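Local coordinates for protein sialyltransferase 0160 (Photobacterium damselae, PDB 4R84) that probably transfers sialic acid from CMP-sialic acid to galactoside acceptors in alpha-2,6 linkage, as a glycosyltransferase of the GT-B structural group, at residues 63-68 against 95-100; 297-302 against 489-494; 443-448 against 461-466. All coordinates share one frame; numbering follows the deposited sequence.

Contact 1. Residues 63-68 against 95-100; sequences EQTCGT and CFTFKG
Cys-66 and Cys-95 are joined by a disulfide, SG to SG 2.0 Å. Its chi3 of 34° falls well short of the roughly 90° of a relaxed bridge, which points to torsional strain. Next to it, Thr-65 OG1 lies 3.1 Å from Cys-95 CB, a tight approach, while Thr-65 N donates to Cys-95 O. Further along the antiparallel ladder, Glu-63 and Thr-97 form a hydrogen-bonded pair in which Thr-97 N reaches Glu-63 O at 2.9 Å, almost straight at 170°. Glu-63 CG runs alongside Thr-97, and OE1 meets Lys-99 NZ in a salt bridge whose hydrogen bond is weak, at 3.3 Å. Gln-64 and Phe-96, on the reverse face of the sheet, make the non-hydrogen-bonded pair; Gln-64 CG lies 3.8 Å from Phe-96 CE1.

In the second shell, four bonds fix the rotation of the Gln-64 amide: NE2 gives to Cys-66 O (3.1 Å) and Thr-68 O (2.8 Å), both in its plane, and OE1 accepts from Ile-70 N and Leu-71 N. Cys-66 O takes Gln-64 NE2 on one face and Cys-95 N on the other. Thr-97 OG1 is tied to Asn-110, and Phe-96 packs on Leu-113 and Trp-62. The disulfide ties strand 59-66 to strand 92-101, itself paired with strand 106-125, in an N-terminal PKD-type domain, consistent with an immunoglobulin-like beta fold.

Contact 2. Residues 297-302 against 489-494; sequences EDYLDV and LTLGIV
Leu-491 sets its CD2 methyl against Tyr-299 at the dense part of this contact, 3.8 Å from CB and 3.8 Å from CD1 of the tyrosine, approaching the ring obliquely. The two side chains cross at about a right angle. Tyr-299 CG is turned anti to the backbone N (chi1 -173°), which sends the ring toward helix 483-490, where it also touches Val-487. Leu-306 and, from helix 237-246, Leu-243 and Tyr-244 also touch this buried residue.

Toward the exposed margin the contact narrows to methyl groups. Thr-490 CG2 comes to the ring edge near its plane, 4.2 Å from Tyr-299 CE1, and passes CG2 of exposed Val-302 at 3.7 Å, close but carried by few atoms, the two side chains sliding by in opposite directions. Thr-490 OG1 bonds back to Gln-486 O, one turn earlier in its own helix, while CG2 faces the other segment. No hydrogen bond spans the segments themselves; Arg-296 supplies a polar link just outside them, pairing its NH2 with both Asp-298 OD2 and Leu-491 O.

Gly-492 is the first residue to leave helical angles after helix 483-490, with a phi of 76°, and its N returns to Leu-489 O at 3.0 Å. A Schellman-capped helix end thus meets the short helix that follows strand 290-294, consistent with a contact between the two Rossmann-like halves of a GT-B glycosyltransferase.

Contact 3. Residues 443-448 against 461-466; sequences PDTVAG and KVNFIV
Lys-461 opens a parallel strand pairing of the Rossmann-like type, in which strand 462-466 runs beside strand 445-447 with axes 4.7 Å apart and only 7° between their directions. Its side chain extends back along the incoming loop and bends at its last torsion, bringing NZ to 2.7 Å from Pro-443 O, above the plane of that carbonyl. The backbone O of the same lysine receives Val-446 N at 2.7 Å, so one residue grips both the loop before the neighbouring strand and the strand itself. The intervening Asp-444 turns away and bonds through OD2 to the backbone N of Asn-358, a residue of the calcium site.

Val-462 pairs with Val-446, and Asn-463 N then donates to Val-446 O at 2.9 Å, essentially straight (179°). Here the register slips: Val-446 matches Val-462 but Gly-448 matches Ile-465, a beta bulge that places an additional residue in strand 462-466. Asn-463 uses ND2 to reach Thr-445 OG1 at 3.1 Å, with the hydroxyl in the amide plane, and the same nitrogen also serves Leu-396 O.

Phe-464 places its CG between the backbone N and the carbonyl carbon (chi1 62°), which swings the ring over Ala-447. The Ala-447 CB methyl lies 3.6 Å from the ring centroid, a CH-pi contact directly over the face; Val-383 and Ala-387 of helix 373-388 touch the same side chain. Gly-448 N makes a weak bond to Phe-464 O.

Ile-465 presents its CA hydrogen to Gly-448 O, and the pairing closes as Val-466 N binds that oxygen at 2.7 Å, tilted from the carbonyl plane.

Overall arrangement
Contact 1 stands apart, its centre about 55 Å from that of contact 2 and about 62 Å from that of contact 3, in the PKD-type region. There, an antiparallel backbone ladder is reinforced by a disulfide and a long salt bridge. Contacts 2 and 3 belong to the sialyltransferase region and touch: Val-494 CG1 lies 3.6 Å from Ile-465 CD1, and segment pair 443-448/461-466 is nested within the loop that contact 2 closes. Contact 3 is the most buried and relies on parallel-strand hydrogen bonds, whereas contact 2, partly buried, has none between its segments. Backbone ladders thus underlie contacts 1 and 3, with side chains adding to both, whereas contact 2 rests on apolar side-chain packing.

Contact 1. Residues 63-68 against 95-100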
ATOM      1  N   GLU A  63     -39.471  18.447  -4.838  1.00 28.63           N
ATOM      2  CA  GLU A  63     -39.094  19.614  -5.620  1.00 38.56           C
ATOM      3  C   GLU A  63     -37.575  19.665  -5.754  1.00 29.14           C
ATOM      4  O   GLU A  63     -36.847  19.221  -4.863  1.00 30.12           O
ATOM      5  CB  GLU A  63     -39.626  20.902  -4.997  1.00 53.31           C
ATOM      6  CG  GLU A  63     -39.173  21.156  -3.581  1.00 62.90           C
ATOM      7  CD  GLU A  63     -39.735  22.453  -3.022  1.00 73.25           C
ATOM      8  OE1 GLU A  63     -40.479  22.389  -2.020  1.00 77.49           O
ATOM      9  OE2 GLU A  63     -39.446  23.531  -3.588  1.00 73.57           O
ATOM     10  N   GLN A  64     -37.102  20.210  -6.866  1.00 32.08           N
ATOM     11  CA  GLN A  64     -35.666  20.385  -7.079  1.00 31.75           C
ATOM     12  C   GLN A  64     -35.241  21.806  -6.719  1.00 34.44           C
ATOM     13  O   GLN A  64     -35.849  22.767  -7.183  1.00 36.50           O
ATOM     14  CB  GLN A  64     -35.300  20.071  -8.522  1.00 29.34           C
ATOM     15  CG  GLN A  64     -33.799  20.118  -8.767  1.00 27.38           C
ATOM     16  CD  GLN A  64     -33.452  19.830 -10.199  1.00 30.14           C
ATOM     17  OE1 GLN A  64     -34.312  19.453 -10.991  1.00 30.15           O
ATOM     18  NE2 GLN A  64     -32.174  19.973 -10.540  1.00 30.97           N
ATOM     19  N   THR A  65     -34.222  21.947  -5.872  1.00 27.36           N
ATOM     20  CA  THR A  65     -33.852  23.272  -5.369  1.00 27.20           C
ATOM     21  C   THR A  65     -32.536  23.841  -5.907  1.00 34.69           C
ATOM     22  O   THR A  65     -32.259  25.024  -5.712  1.00 38.53           O
ATOM     23  CB  THR A  65     -33.792  23.281  -3.824  1.00 33.32           C
ATOM     24  OG1 THR A  65     -32.793  22.361  -3.376  1.00 31.81           O
ATOM     25  CG2 THR A  65     -35.132  22.878  -3.220  1.00 29.84           C
ATOM     26  N   CYS A  66     -31.706  23.019  -6.543  1.00 37.77           N
ATOM     27  CA  CYS A  66     -30.551  23.561  -7.266  1.00 33.22           C
ATOM     28  C   CYS A  66     -30.077  22.535  -8.292  1.00 27.49           C
ATOM     29  O   CYS A  66     -30.503  21.370  -8.280  1.00 26.21           O
ATOM     30  CB  CYS A  66     -29.397  23.973  -6.349  1.00 41.16           C
ATOM     31  SG  CYS A  66     -28.277  22.642  -5.913  1.00 44.52           S
ATOM     32  N   GLY A  67     -29.251  22.997  -9.218  1.00 28.95           N
ATOM     33  CA  GLY A  67     -28.781  22.168 -10.310  1.00 28.22           C
ATOM     34  C   GLY A  67     -29.665  22.366 -11.531  1.00 32.70           C
ATOM     35  O   GLY A  67     -30.806  22.819 -11.426  1.00 33.61           O
ATOM     36  N   THR A  68     -29.142  22.002 -12.694  1.00 34.43           N
ATOM     37  CA  THR A  68     -29.918  21.993 -13.932  1.00 31.05           C
ATOM     38  C   THR A  68     -31.236  21.231 -13.774  1.00 39.12           C
ATOM     39  O   THR A  68     -31.258  20.129 -13.231  1.00 30.94           O
ATOM     40  CB  THR A  68     -29.078  21.383 -15.062  1.00 31.98           C
ATOM     41  OG1 THR A  68     -27.875  22.145 -15.198  1.00 32.69           O
ATOM     42  CG2 THR A  68     -29.819  21.403 -16.382  1.00 33.26           C
ATOM     43  N   CYS A  95     -29.979  19.183  -6.084  1.00 27.23           N
ATOM     44  CA  CYS A  95     -30.549  19.219  -4.744  1.00 24.02           C
ATOM     45  C   CYS A  95     -32.052  18.896  -4.807  1.00 27.68           C
ATOM     46  O   CYS A  95     -32.773  19.485  -5.617  1.00 30.89           O
ATOM     47  CB  CYS A  95     -30.376  20.610  -4.167  1.00 28.26           C
ATOM     48  SG  CYS A  95     -28.738  21.283  -4.535  1.00 65.65           S
ATOM     49  N   PHE A  96     -32.541  17.980  -3.972  1.00 26.09           N
ATOM     50  CA  PHE A  96     -33.975  17.610  -3.980  1.00 22.98           C
ATOM     51  C   PHE A  96     -34.534  17.668  -2.567  1.00 26.05           C
ATOM     52  O   PHE A  96     -33.856  17.300  -1.608  1.00 29.66           O
ATOM     53  CB  PHE A  96     -34.183  16.219  -4.577  1.00 32.00           C
ATOM     54  CG  PHE A  96     -33.632  16.081  -5.964  1.00 32.34           C
ATOM     55  CD1 PHE A  96     -34.384  16.453  -7.064  1.00 26.82           C
ATOM     56  CD2 PHE A  96     -32.333  15.631  -6.164  1.00 27.94           C
ATOM     57  CE1 PHE A  96     -33.867  16.333  -8.353  1.00 31.29           C
ATOM     58  CE2 PHE A  96     -31.818  15.513  -7.439  1.00 28.78           C
ATOM     59  CZ  PHE A  96     -32.582  15.865  -8.536  1.00 28.43           C
ATOM     60  N   THR A  97     -35.761  18.171  -2.437  1.00 28.75           N
ATOM     61  CA  THR A  97     -36.411  18.234  -1.133  1.00 34.52           C
ATOM     62  C   THR A  97     -37.757  17.512  -1.163  1.00 31.49           C
ATOM     63  O   THR A  97     -38.613  17.772  -2.028  1.00 28.04           O
ATOM     64  CB  THR A  97     -36.606  19.692  -0.677  1.00 31.72           C
ATOM     65  OG1 THR A  97     -35.333  20.263  -0.369  1.00 31.75           O
ATOM     66  CG2 THR A  97     -37.487  19.767   0.563  1.00 38.89           C
ATOM     67  N   PHE A  98     -37.926  16.567  -0.242  1.00 28.07           N
ATOM     68  CA  PHE A  98     -39.215  15.911  -0.072  1.00 30.84           C
ATOM     69  C   PHE A  98     -39.906  16.508   1.141  1.00 29.89           C
ATOM     70  O   PHE A  98     -39.287  16.698   2.188  1.00 28.34           O
ATOM     71  CB  PHE A  98     -39.057  14.400   0.103  1.00 29.80           C
ATOM     72  CG  PHE A  98     -40.346  13.692   0.422  1.00 29.87           C
ATOM     73  CD1 PHE A  98     -41.172  13.256  -0.599  1.00 33.25           C
ATOM     74  CD2 PHE A  98     -40.737  13.478   1.741  1.00 32.45           C
ATOM     75  CE1 PHE A  98     -42.376  12.607  -0.315  1.00 37.56           C
ATOM     76  CE2 PHE A  98     -41.933  12.833   2.035  1.00 29.63           C
ATOM     77  CZ  PHE A  98     -42.749  12.394   1.007  1.00 36.88           C
ATOM     78  N   LYS A  99     -41.190  16.805   0.996  1.00 29.52           N
ATOM     79  CA  LYS A  99     -42.003  17.260   2.116  1.00 42.08           C
ATOM     80  C   LYS A  99     -43.208  16.347   2.251  1.00 37.32           C
ATOM     81  O   LYS A  99     -43.935  16.135   1.288  1.00 36.05           O
ATOM     82  CB  LYS A  99     -42.464  18.708   1.922  1.00 52.09           C
ATOM     83  CG  LYS A  99     -41.348  19.730   2.003  1.00 59.55           C
ATOM     84  CD  LYS A  99     -41.820  21.119   1.601  1.00 66.53           C
ATOM     85  CE  LYS A  99     -40.662  22.106   1.615  1.00 69.60           C
ATOM     86  NZ  LYS A  99     -41.046  23.425   1.043  1.00 76.57           N
ATOM     87  N   GLY A 100     -43.405  15.794   3.441  1.00 42.20           N
ATOM     88  CA  GLY A 100     -44.547  14.932   3.680  1.00 46.52           C
ATOM     89  C   GLY A 100     -45.209  15.325   4.982  1.00 40.65           C
ATOM     90  O   GLY A 100     -44.551  15.522   6.004  1.00 35.30           O
TER

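Contact 2. Residues 297-302 against 489-494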
ATOM      1  N   GLU A 297       8.799   7.693   8.193  1.00 25.36           N
ATOM      2  CA  GLU A 297       8.745   9.107   7.850  1.00 22.15           C
ATOM      3  C   GLU A 297       9.705   9.911   8.715  1.00 26.28           C
ATOM      4  O   GLU A 297      10.229  10.936   8.289  1.00 28.77           O
ATOM      5  CB  GLU A 297       7.321   9.668   7.990  1.00 26.09           C
ATOM      6  CG  GLU A 297       7.226  11.109   7.500  1.00 24.50           C
ATOM      7  CD  GLU A 297       5.919  11.798   7.880  1.00 36.75           C
ATOM      8  OE1 GLU A 297       5.127  11.208   8.642  1.00 45.99           O
ATOM      9  OE2 GLU A 297       5.694  12.938   7.423  1.00 40.58           O
ATOM     10  N   ASP A 298       9.945   9.433   9.932  1.00 27.16           N
ATOM     11  CA  ASP A 298      10.819  10.157  10.842  1.00 30.83           C
ATOM     12  C   ASP A 298      12.277  10.184  10.379  1.00 29.56           C
ATOM     13  O   ASP A 298      13.062  10.957  10.915  1.00 29.45           O
ATOM     14  CB  ASP A 298      10.726   9.565  12.251  1.00 31.99           C
ATOM     15  CG  ASP A 298      11.074   8.093  12.295  1.00 42.13           C
ATOM     16  OD1 ASP A 298      10.772   7.373  11.323  1.00 39.42           O
ATOM     17  OD2 ASP A 298      11.637   7.651  13.317  1.00 46.58           O
ATOM     18  N   TYR A 299      12.631   9.393   9.364  1.00 23.58           N
ATOM     19  CA  TYR A 299      13.973   9.472   8.810  1.00 19.64           C
ATOM     20  C   TYR A 299      14.234  10.897   8.330  1.00 26.45           C
ATOM     21  O   TYR A 299      15.345  11.402   8.455  1.00 25.98           O
ATOM     22  CB  TYR A 299      14.178   8.460   7.668  1.00 17.35           C
ATOM     23  CG  TYR A 299      15.604   8.402   7.178  1.00 23.68           C
ATOM     24  CD1 TYR A 299      16.652   8.260   8.082  1.00 31.28           C
ATOM     25  CD2 TYR A 299      15.911   8.445   5.823  1.00 22.68           C
ATOM     26  CE1 TYR A 299      17.962   8.200   7.655  1.00 28.23           C
ATOM     27  CE2 TYR A 299      17.219   8.373   5.386  1.00 27.22           C
ATOM     28  CZ  TYR A 299      18.244   8.256   6.311  1.00 27.78           C
ATOM     29  OH  TYR A 299      19.561   8.200   5.913  1.00 30.56           O
ATOM     30  N   LEU A 300      13.197  11.564   7.825  1.00 22.76           N
ATOM     31  CA  LEU A 300      13.336  12.935   7.350  1.00 23.11           C
ATOM     32  C   LEU A 300      13.563  13.919   8.506  1.00 31.95           C
ATOM     33  O   LEU A 300      13.984  15.055   8.281  1.00 35.59           O
ATOM     34  CB  LEU A 300      12.097  13.362   6.556  1.00 27.06           C
ATOM     35  CG  LEU A 300      11.793  12.523   5.320  1.00 27.16           C
ATOM     36  CD1 LEU A 300      10.468  12.997   4.700  1.00 26.13           C
ATOM     37  CD2 LEU A 300      12.929  12.592   4.320  1.00 27.11           C
ATOM     38  N   ASP A 301      13.251  13.480   9.728  1.00 31.43           N
ATOM     39  CA  ASP A 301      13.473  14.273  10.943  1.00 32.98           C
ATOM     40  C   ASP A 301      14.842  13.993  11.551  1.00 35.56           C
ATOM     41  O   ASP A 301      15.598  14.920  11.851  1.00 33.98           O
ATOM     42  CB  ASP A 301      12.400  13.982  12.001  1.00 45.55           C
ATOM     43  CG  ASP A 301      11.009  14.400  11.565  1.00 54.65           C
ATOM     44  OD1 ASP A 301      10.878  15.461  10.923  1.00 61.03           O
ATOM     45  OD2 ASP A 301      10.047  13.662  11.873  1.00 55.74           O
ATOM     46  N   VAL A 302      15.142  12.714  11.769  1.00 27.98           N
ATOM     47  CA  VAL A 302      16.359  12.348  12.514  1.00 27.60           C
ATOM     48  C   VAL A 302      17.633  12.560  11.703  1.00 37.65           C
ATOM     49  O   VAL A 302      18.703  12.769  12.270  1.00 39.87           O
ATOM     50  CB  VAL A 302      16.324  10.881  13.011  1.00 31.61           C
ATOM     51  CG1 VAL A 302      15.142  10.669  13.947  1.00 37.04           C
ATOM     52  CG2 VAL A 302      16.274   9.903  11.846  1.00 36.75           C
ATOM     53  N   LEU A 489      21.131   2.239  12.069  1.00 23.95           N
ATOM     54  CA  LEU A 489      21.645   2.834  13.301  1.00 18.94           C
ATOM     55  C   LEU A 489      20.994   4.189  13.580  1.00 23.42           C
ATOM     56  O   LEU A 489      20.560   4.446  14.696  1.00 26.07           O
ATOM     57  CB  LEU A 489      23.171   2.969  13.238  1.00 24.34           C
ATOM     58  CG  LEU A 489      23.985   1.665  13.322  1.00 24.40           C
ATOM     59  CD1 LEU A 489      25.443   1.907  12.969  1.00 26.10           C
ATOM     60  CD2 LEU A 489      23.891   1.016  14.697  1.00 23.86           C
ATOM     61  N   THR A 490      20.929   5.050  12.567  1.00 22.92           N
ATOM     62  CA  THR A 490      20.309   6.380  12.688  1.00 29.01           C
ATOM     63  C   THR A 490      18.830   6.283  13.081  1.00 27.10           C
ATOM     64  O   THR A 490      18.314   7.105  13.854  1.00 29.84           O
ATOM     65  CB  THR A 490      20.445   7.171  11.369  1.00 27.19           C
ATOM     66  OG1 THR A 490      21.833   7.399  11.103  1.00 32.59           O
ATOM     67  CG2 THR A 490      19.732   8.518  11.441  1.00 27.56           C
ATOM     68  N   LEU A 491      18.158   5.283  12.529  1.00 25.85           N
ATOM     69  CA  LEU A 491      16.747   5.035  12.810  1.00 27.15           C
ATOM     70  C   LEU A 491      16.521   4.285  14.124  1.00 27.81           C
ATOM     71  O   LEU A 491      15.387   4.112  14.550  1.00 31.25           O
ATOM     72  CB  LEU A 491      16.114   4.260  11.649  1.00 27.63           C
ATOM     73  CG  LEU A 491      15.873   5.048  10.362  1.00 32.47           C
ATOM     74  CD1 LEU A 491      15.430   4.099   9.245  1.00 32.38           C
ATOM     75  CD2 LEU A 491      14.840   6.137  10.594  1.00 34.01           C
ATOM     76  N   GLY A 492      17.589   3.813  14.765  1.00 23.81           N
ATOM     77  CA  GLY A 492      17.433   3.134  16.039  1.00 29.40           C
ATOM     78  C   GLY A 492      16.892   1.716  15.932  1.00 20.88           C
ATOM     79  O   GLY A 492      16.450   1.123  16.922  1.00 30.61           O
ATOM     80  N   ILE A 493      16.974   1.146  14.740  1.00 21.75           N
ATOM     81  CA  ILE A 493      16.476  -0.202  14.535  1.00 24.81           C
ATOM     82  C   ILE A 493      17.411  -1.168  15.219  1.00 26.22           C
ATOM     83  O   ILE A 493      16.981  -2.119  15.869  1.00 25.56           O
ATOM     84  CB  ILE A 493      16.366  -0.549  13.046  1.00 31.75           C
ATOM     85  CG1 ILE A 493      15.378   0.408  12.373  1.00 30.39           C
ATOM     86  CG2 ILE A 493      15.942  -2.007  12.872  1.00 23.56           C
ATOM     87  CD1 ILE A 493      15.306   0.257  10.868  1.00 27.77           C
ATOM     88  N   VAL A 494      18.698  -0.900  15.068  1.00 21.37           N
ATOM     89  CA  VAL A 494      19.725  -1.671  15.751  1.00 22.11           C
ATOM     90  C   VAL A 494      20.768  -0.740  16.355  1.00 24.35           C
ATOM     91  O   VAL A 494      20.910   0.414  15.942  1.00 23.81           O
ATOM     92  CB  VAL A 494      20.442  -2.649  14.798  1.00 20.35           C
ATOM     93  CG1 VAL A 494      19.513  -3.734  14.329  1.00 26.85           C
ATOM     94  CG2 VAL A 494      21.019  -1.900  13.628  1.00 26.20           C
TER

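Contact 3. Residues 443-448 against 461-466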
ATOM      1  N   PRO A 443       6.281 -11.648  16.533  1.00 18.15           N
ATOM      2  CA  PRO A 443       6.551 -12.416  17.749  1.00 22.95           C
ATOM      3  C   PRO A 443       7.179 -11.543  18.818  1.00 23.16           C
ATOM      4  O   PRO A 443       7.191 -10.320  18.681  1.00 21.18           O
ATOM      5  CB  PRO A 443       7.537 -13.470  17.266  1.00 24.38           C
ATOM      6  CG  PRO A 443       8.374 -12.708  16.274  1.00 21.56           C
ATOM      7  CD  PRO A 443       7.339 -11.853  15.523  1.00 17.85           C
ATOM      8  N   ASP A 444       7.692 -12.168  19.873  1.00 24.27           N
ATOM      9  CA  ASP A 444       8.367 -11.424  20.920  1.00 23.90           C
ATOM     10  C   ASP A 444       9.740 -10.941  20.474  1.00 24.01           C
ATOM     11  O   ASP A 444      10.174  -9.852  20.844  1.00 22.69           O
ATOM     12  CB  ASP A 444       8.467 -12.273  22.181  1.00 24.34           C
ATOM     13  CG  ASP A 444       7.111 -12.594  22.753  1.00 28.39           C
ATOM     14  OD1 ASP A 444       6.531 -11.692  23.379  1.00 35.17           O
ATOM     15  OD2 ASP A 444       6.617 -13.729  22.571  1.00 26.38           O
ATOM     16  N   THR A 445      10.418 -11.735  19.650  1.00 23.54           N
ATOM     17  CA  THR A 445      11.716 -11.312  19.164  1.00 18.55           C
ATOM     18  C   THR A 445      11.976 -11.907  17.787  1.00 19.37           C
ATOM     19  O   THR A 445      11.506 -13.003  17.467  1.00 22.11           O
ATOM     20  CB  THR A 445      12.858 -11.701  20.150  1.00 23.29           C
ATOM     21  OG1 THR A 445      13.996 -10.863  19.929  1.00 25.54           O
ATOM     22  CG2 THR A 445      13.280 -13.176  20.002  1.00 21.64           C
ATOM     23  N   VAL A 446      12.712 -11.150  16.980  1.00 20.92           N
ATOM     24  CA  VAL A 446      13.055 -11.532  15.616  1.00 22.80           C
ATOM     25  C   VAL A 446      14.542 -11.384  15.408  1.00 23.00           C
ATOM     26  O   VAL A 446      15.108 -10.352  15.736  1.00 21.39           O
ATOM     27  CB  VAL A 446      12.330 -10.657  14.580  1.00 18.47           C
ATOM     28  CG1 VAL A 446      12.636 -11.156  13.152  1.00 18.14           C
ATOM     29  CG2 VAL A 446      10.839 -10.649  14.845  1.00 18.21           C
ATOM     30  N   ALA A 447      15.177 -12.396  14.830  1.00 18.83           N
ATOM     31  CA  ALA A 447      16.594 -12.282  14.531  1.00 17.99           C
ATOM     32  C   ALA A 447      16.935 -13.143  13.340  1.00 21.12           C
ATOM     33  O   ALA A 447      16.181 -14.043  12.982  1.00 21.00           O
ATOM     34  CB  ALA A 447      17.447 -12.700  15.738  1.00 19.82           C
ATOM     35  N   GLY A 448      18.084 -12.877  12.735  1.00 23.05           N
ATOM     36  CA  GLY A 448      18.504 -13.677  11.606  1.00 24.84           C
ATOM     37  C   GLY A 448      19.212 -12.880  10.542  1.00 24.90           C
ATOM     38  O   GLY A 448      19.832 -11.864  10.818  1.00 22.40           O
ATOM     39  N   LYS A 461      11.658  -5.453  19.227  1.00 22.50           N
ATOM     40  CA  LYS A 461      11.469  -6.831  18.792  1.00 20.03           C
ATOM     41  C   LYS A 461      12.622  -7.327  17.906  1.00 28.49           C
ATOM     42  O   LYS A 461      12.664  -8.495  17.523  1.00 29.70           O
ATOM     43  CB  LYS A 461      10.124  -6.966  18.054  1.00 20.58           C
ATOM     44  CG  LYS A 461       8.903  -6.941  18.957  1.00 26.01           C
ATOM     45  CD  LYS A 461       7.621  -7.097  18.142  1.00 30.50           C
ATOM     46  CE  LYS A 461       6.382  -6.981  19.013  1.00 35.04           C
ATOM     47  NZ  LYS A 461       6.219  -8.142  19.911  1.00 44.43           N
ATOM     48  N   VAL A 462      13.566  -6.449  17.587  1.00 23.30           N
ATOM     49  CA  VAL A 462      14.718  -6.867  16.800  1.00 20.65           C
ATOM     50  C   VAL A 462      15.877  -7.262  17.702  1.00 24.07           C
ATOM     51  O   VAL A 462      16.408  -6.428  18.424  1.00 29.02           O
ATOM     52  CB  VAL A 462      15.182  -5.750  15.841  1.00 27.23           C
ATOM     53  CG1 VAL A 462      16.420  -6.181  15.077  1.00 31.04           C
ATOM     54  CG2 VAL A 462      14.056  -5.376  14.886  1.00 24.42           C
ATOM     55  N   ASN A 463      16.280  -8.529  17.650  1.00 22.00           N
ATOM     56  CA  ASN A 463      17.336  -8.991  18.559  1.00 24.81           C
ATOM     57  C   ASN A 463      18.742  -8.789  17.997  1.00 29.20           C
ATOM     58  O   ASN A 463      19.557  -8.072  18.581  1.00 31.98           O
ATOM     59  CB  ASN A 463      17.135 -10.464  18.905  1.00 29.54           C
ATOM     60  CG  ASN A 463      17.679 -10.813  20.282  1.00 35.99           C
ATOM     61  OD1 ASN A 463      18.886 -10.797  20.502  1.00 31.44           O
ATOM     62  ND2 ASN A 463      16.783 -11.142  21.210  1.00 32.94           N
ATOM     63  N   PHE A 464      19.027  -9.420  16.864  1.00 24.63           N
ATOM     64  CA  PHE A 464      20.278  -9.182  16.141  1.00 22.04           C
ATOM     65  C   PHE A 464      20.038  -9.402  14.662  1.00 25.22           C
ATOM     66  O   PHE A 464      19.074 -10.061  14.268  1.00 22.47           O
ATOM     67  CB  PHE A 464      21.426 -10.088  16.615  1.00 20.41           C
ATOM     68  CG  PHE A 464      21.192 -11.563  16.409  1.00 20.92           C
ATOM     69  CD1 PHE A 464      21.386 -12.150  15.163  1.00 20.22           C
ATOM     70  CD2 PHE A 464      20.839 -12.373  17.472  1.00 28.34           C
ATOM     71  CE1 PHE A 464      21.186 -13.497  14.975  1.00 23.38           C
ATOM     72  CE2 PHE A 464      20.652 -13.729  17.296  1.00 27.90           C
ATOM     73  CZ  PHE A 464      20.834 -14.298  16.052  1.00 28.41           C
ATOM     74  N   ILE A 465      20.935  -8.850  13.856  1.00 19.49           N
ATOM     75  CA  ILE A 465      20.872  -9.001  12.412  1.00 18.27           C
ATOM     76  C   ILE A 465      22.210  -9.453  11.861  1.00 19.61           C
ATOM     77  O   ILE A 465      23.252  -8.884  12.203  1.00 22.68           O
ATOM     78  CB  ILE A 465      20.473  -7.697  11.752  1.00 16.19           C
ATOM     79  CG1 ILE A 465      19.099  -7.270  12.265  1.00 24.58           C
ATOM     80  CG2 ILE A 465      20.401  -7.882  10.263  1.00 20.36           C
ATOM     81  CD1 ILE A 465      18.592  -6.001  11.636  1.00 34.32           C
ATOM     82  N   VAL A 466      22.177 -10.475  11.008  1.00 20.31           N
ATOM     83  CA  VAL A 466      23.396 -11.039  10.447  1.00 19.44           C
ATOM     84  C   VAL A 466      23.630 -10.593   9.016  1.00 18.78           C
ATOM     85  O   VAL A 466      22.759 -10.760   8.161  1.00 20.00           O
ATOM     86  CB  VAL A 466      23.349 -12.558  10.477  1.00 22.31           C
ATOM     87  CG1 VAL A 466      24.601 -13.133   9.817  1.00 18.09           C
ATOM     88  CG2 VAL A 466      23.227 -13.037  11.924  1.00 26.83           C
TER